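Local atomic coordinates of hypothetical conserved protein (Geobacillus kaustophilus, PDB entry 2QYH), a protein that is of unknown function but belongs to the haloacid dehalogenase-like hydrolases and may act as a magnesium-dependent phosphatase. Residues Phe7-Gly12 with Gly182-Gly187. Numbering follows the deposited sequence.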
ATOM      1  N   PHE D   7      12.754   4.786  15.359  1.00 28.34           N
ATOM      2  CA  PHE D   7      12.224   3.617  14.670  1.00 29.34           C
ATOM      3  C   PHE D   7      10.780   3.367  15.109  1.00 30.34           C
ATOM      4  O   PHE D   7      10.445   3.558  16.273  1.00 30.34           O
ATOM      5  CB  PHE D   7      13.087   2.400  14.991  1.00 25.60           C
ATOM      6  CG  PHE D   7      14.409   2.403  14.297  1.00 24.60           C
ATOM      7  CD1 PHE D   7      14.538   1.858  13.026  1.00 22.60           C
ATOM      8  CD2 PHE D   7      15.528   2.965  14.905  1.00 20.60           C
ATOM      9  CE1 PHE D   7      15.772   1.873  12.367  1.00 22.60           C
ATOM     10  CE2 PHE D   7      16.762   2.985  14.256  1.00 20.60           C
ATOM     11  CZ  PHE D   7      16.884   2.439  12.986  1.00 21.60           C
ATOM     12  N   PHE D   8       9.934   2.937  14.175  1.00 31.65           N
ATOM     13  CA  PHE D   8       8.526   2.682  14.467  1.00 32.65           C
ATOM     14  C   PHE D   8       8.075   1.333  13.947  1.00 33.65           C
ATOM     15  O   PHE D   8       8.396   0.965  12.822  1.00 33.65           O
ATOM     16  CB  PHE D   8       7.637   3.727  13.793  1.00 28.63           C
ATOM     17  CG  PHE D   8       7.865   5.128  14.266  1.00 28.63           C
ATOM     18  CD1 PHE D   8       7.229   5.605  15.410  1.00 28.63           C
ATOM     19  CD2 PHE D   8       8.694   5.990  13.550  1.00 28.63           C
ATOM     20  CE1 PHE D   8       7.414   6.927  15.832  1.00 27.63           C
ATOM     21  CE2 PHE D   8       8.885   7.303  13.963  1.00 28.63           C
ATOM     22  CZ  PHE D   8       8.244   7.777  15.105  1.00 29.63           C
ATOM     23  N   ASP D   9       7.339   0.590  14.762  1.00 28.39           N
ATOM     24  CA  ASP D   9       6.793  -0.676  14.310  1.00 29.39           C
ATOM     25  C   ASP D   9       5.509  -0.187  13.640  1.00 28.39           C
ATOM     26  O   ASP D   9       5.097   0.949  13.877  1.00 29.39           O
ATOM     27  CB  ASP D   9       6.482  -1.590  15.494  1.00 62.61           C
ATOM     28  CG  ASP D   9       5.899  -2.921  15.059  1.00 64.61           C
ATOM     29  OD1 ASP D   9       6.464  -3.540  14.127  1.00 66.61           O
ATOM     30  OD2 ASP D   9       4.881  -3.347  15.654  1.00 69.61           O
ATOM     31  N   ILE D  10       4.872  -1.009  12.814  1.00 31.17           N
ATOM     32  CA  ILE D  10       3.670  -0.563  12.114  1.00 31.17           C
ATOM     33  C   ILE D  10       2.337  -0.679  12.875  1.00 31.17           C
ATOM     34  O   ILE D  10       1.813   0.330  13.371  1.00 30.17           O
ATOM     35  CB  ILE D  10       3.564  -1.273  10.741  1.00 22.31           C
ATOM     36  CG1 ILE D  10       4.828  -0.991   9.928  1.00 22.31           C
ATOM     37  CG2 ILE D  10       2.367  -0.766   9.963  1.00 21.31           C
ATOM     38  CD1 ILE D  10       4.982  -1.869   8.708  1.00 22.31           C
ATOM     39  N   ASP D  11       1.787  -1.887  12.975  1.00 35.24           N
ATOM     40  CA  ASP D  11       0.508  -2.079  13.658  1.00 35.24           C
ATOM     41  C   ASP D  11       0.541  -1.816  15.154  1.00 35.24           C
ATOM     42  O   ASP D  11       1.372  -2.362  15.876  1.00 35.24           O
ATOM     43  CB  ASP D  11      -0.027  -3.487  13.431  1.00 50.11           C
ATOM     44  CG  ASP D  11      -0.422  -3.735  12.000  1.00 51.11           C
ATOM     45  OD1 ASP D  11      -0.765  -2.765  11.291  1.00 54.11           O
ATOM     46  OD2 ASP D  11      -0.407  -4.914  11.593  1.00 54.11           O
ATOM     47  N   GLY D  12      -0.391  -0.988  15.614  1.00 31.11           N
ATOM     48  CA  GLY D  12      -0.459  -0.657  17.023  1.00 30.11           C
ATOM     49  C   GLY D  12       0.414   0.532  17.368  1.00 30.11           C
ATOM     50  O   GLY D  12       0.256   1.127  18.428  1.00 31.11           O
ATOM     51  N   GLY D 182      19.219 -13.563  12.981  1.00 30.06           N
ATOM     52  CA  GLY D 182      18.565 -12.380  12.460  1.00 29.06           C
ATOM     53  C   GLY D 182      17.371 -11.907  13.270  1.00 28.06           C
ATOM     54  O   GLY D 182      16.566 -12.712  13.753  1.00 28.06           O
ATOM     55  N   SER D 183      17.259 -10.591  13.422  1.00 33.34           N
ATOM     56  CA  SER D 183      16.146  -9.975  14.144  1.00 32.34           C
ATOM     57  C   SER D 183      16.133  -8.494  13.774  1.00 32.34           C
ATOM     58  O   SER D 183      17.154  -7.950  13.348  1.00 32.34           O
ATOM     59  CB  SER D 183      16.310 -10.136  15.656  1.00 32.35           C
ATOM     60  OG  SER D 183      17.195  -9.168  16.183  1.00 31.35           O
ATOM     61  N   LYS D 184      14.991  -7.832  13.930  1.00 25.35           N
ATOM     62  CA  LYS D 184      14.944  -6.432  13.554  1.00 26.35           C
ATOM     63  C   LYS D 184      15.765  -5.540  14.465  1.00 25.35           C
ATOM     64  O   LYS D 184      16.234  -4.487  14.028  1.00 25.35           O
ATOM     65  CB  LYS D 184      13.499  -5.926  13.441  1.00 31.69           C
ATOM     66  CG  LYS D 184      12.683  -5.867  14.713  1.00 32.69           C
ATOM     67  CD  LYS D 184      11.299  -5.321  14.394  1.00 32.69           C
ATOM     68  CE  LYS D 184      10.438  -5.192  15.640  1.00 34.69           C
ATOM     69  NZ  LYS D 184       9.090  -4.621  15.353  1.00 35.69           N
ATOM     70  N   ALA D 185      15.967  -5.949  15.713  1.00 26.36           N
ATOM     71  CA  ALA D 185      16.774  -5.129  16.609  1.00 26.36           C
ATOM     72  C   ALA D 185      18.193  -5.184  16.075  1.00 26.36           C
ATOM     73  O   ALA D 185      18.935  -4.202  16.136  1.00 26.36           O
ATOM     74  CB  ALA D 185      16.725  -5.666  18.028  1.00 20.85           C
ATOM     75  N   GLU D 186      18.553  -6.344  15.535  1.00 35.20           N
ATOM     76  CA  GLU D 186      19.876  -6.566  14.961  1.00 35.20           C
ATOM     77  C   GLU D 186      20.028  -5.684  13.727  1.00 34.20           C
ATOM     78  O   GLU D 186      21.093  -5.114  13.484  1.00 34.20           O
ATOM     79  CB  GLU D 186      20.032  -8.040  14.581  1.00 44.10           C
ATOM     80  CG  GLU D 186      21.420  -8.442  14.114  1.00 48.10           C
ATOM     81  CD  GLU D 186      22.509  -8.124  15.128  1.00 54.10           C
ATOM     82  OE1 GLU D 186      22.206  -8.056  16.346  1.00 54.10           O
ATOM     83  OE2 GLU D 186      23.673  -7.957  14.702  1.00 57.10           O
ATOM     84  N   GLY D 187      18.953  -5.584  12.950  1.00 34.51           N
ATOM     85  CA  GLY D 187      18.976  -4.758  11.759  1.00 33.51           C
ATOM     86  C   GLY D 187      19.145  -3.307  12.164  1.00 33.51           C
ATOM     87  O   GLY D 187      19.814  -2.535  11.481  1.00 34.51           O
TER
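Lys184 reaches from the first turn of helix 184-195 to Asp9, just past the end of strand 5-8. Its NZ forms a salt bridge with Asp9 OD1 at 3.1 Å. The two backbones stay well apart, with 10.0 Å between the CA atoms of Asp9 and Lys184. The lysine bridges this gap because its chain is fully extended beyond CG. Asp9 meets it at about a right angle. With CG opposite the backbone N (chi1 180°), the Asp9 carboxylate reaches toward the lysine tip. The strongest partner of the ammonium is Asp211, in a second salt bridge, so two acids share it; the hydrogen bond to Ala42 O is weak.

Asp9, Asp11 and Thr13 match the DxDx(T/V) motif of the HAD superfamily, probably its catalytic loop, at the C-terminal end of a central parallel strand. The pairing is consistent with the lysine of HAD phosphatases, which contacts the first aspartate of the motif. A bound glycerol, probably from the crystallisation liquor though it may mark the pocket, lies about 4 Å from the Asp9 side chain.

The buried side is hydrophobic: Phe7 packs on later turns of the helix, at Ile188 and Met191, without touching 182-187. The looser side is the helix start, where Ser183 is partly exposed. Ser183 OG caps the helix, accepting from Glu186 N at 3.2 Å, and is also hydrogen-bonded to Glu213.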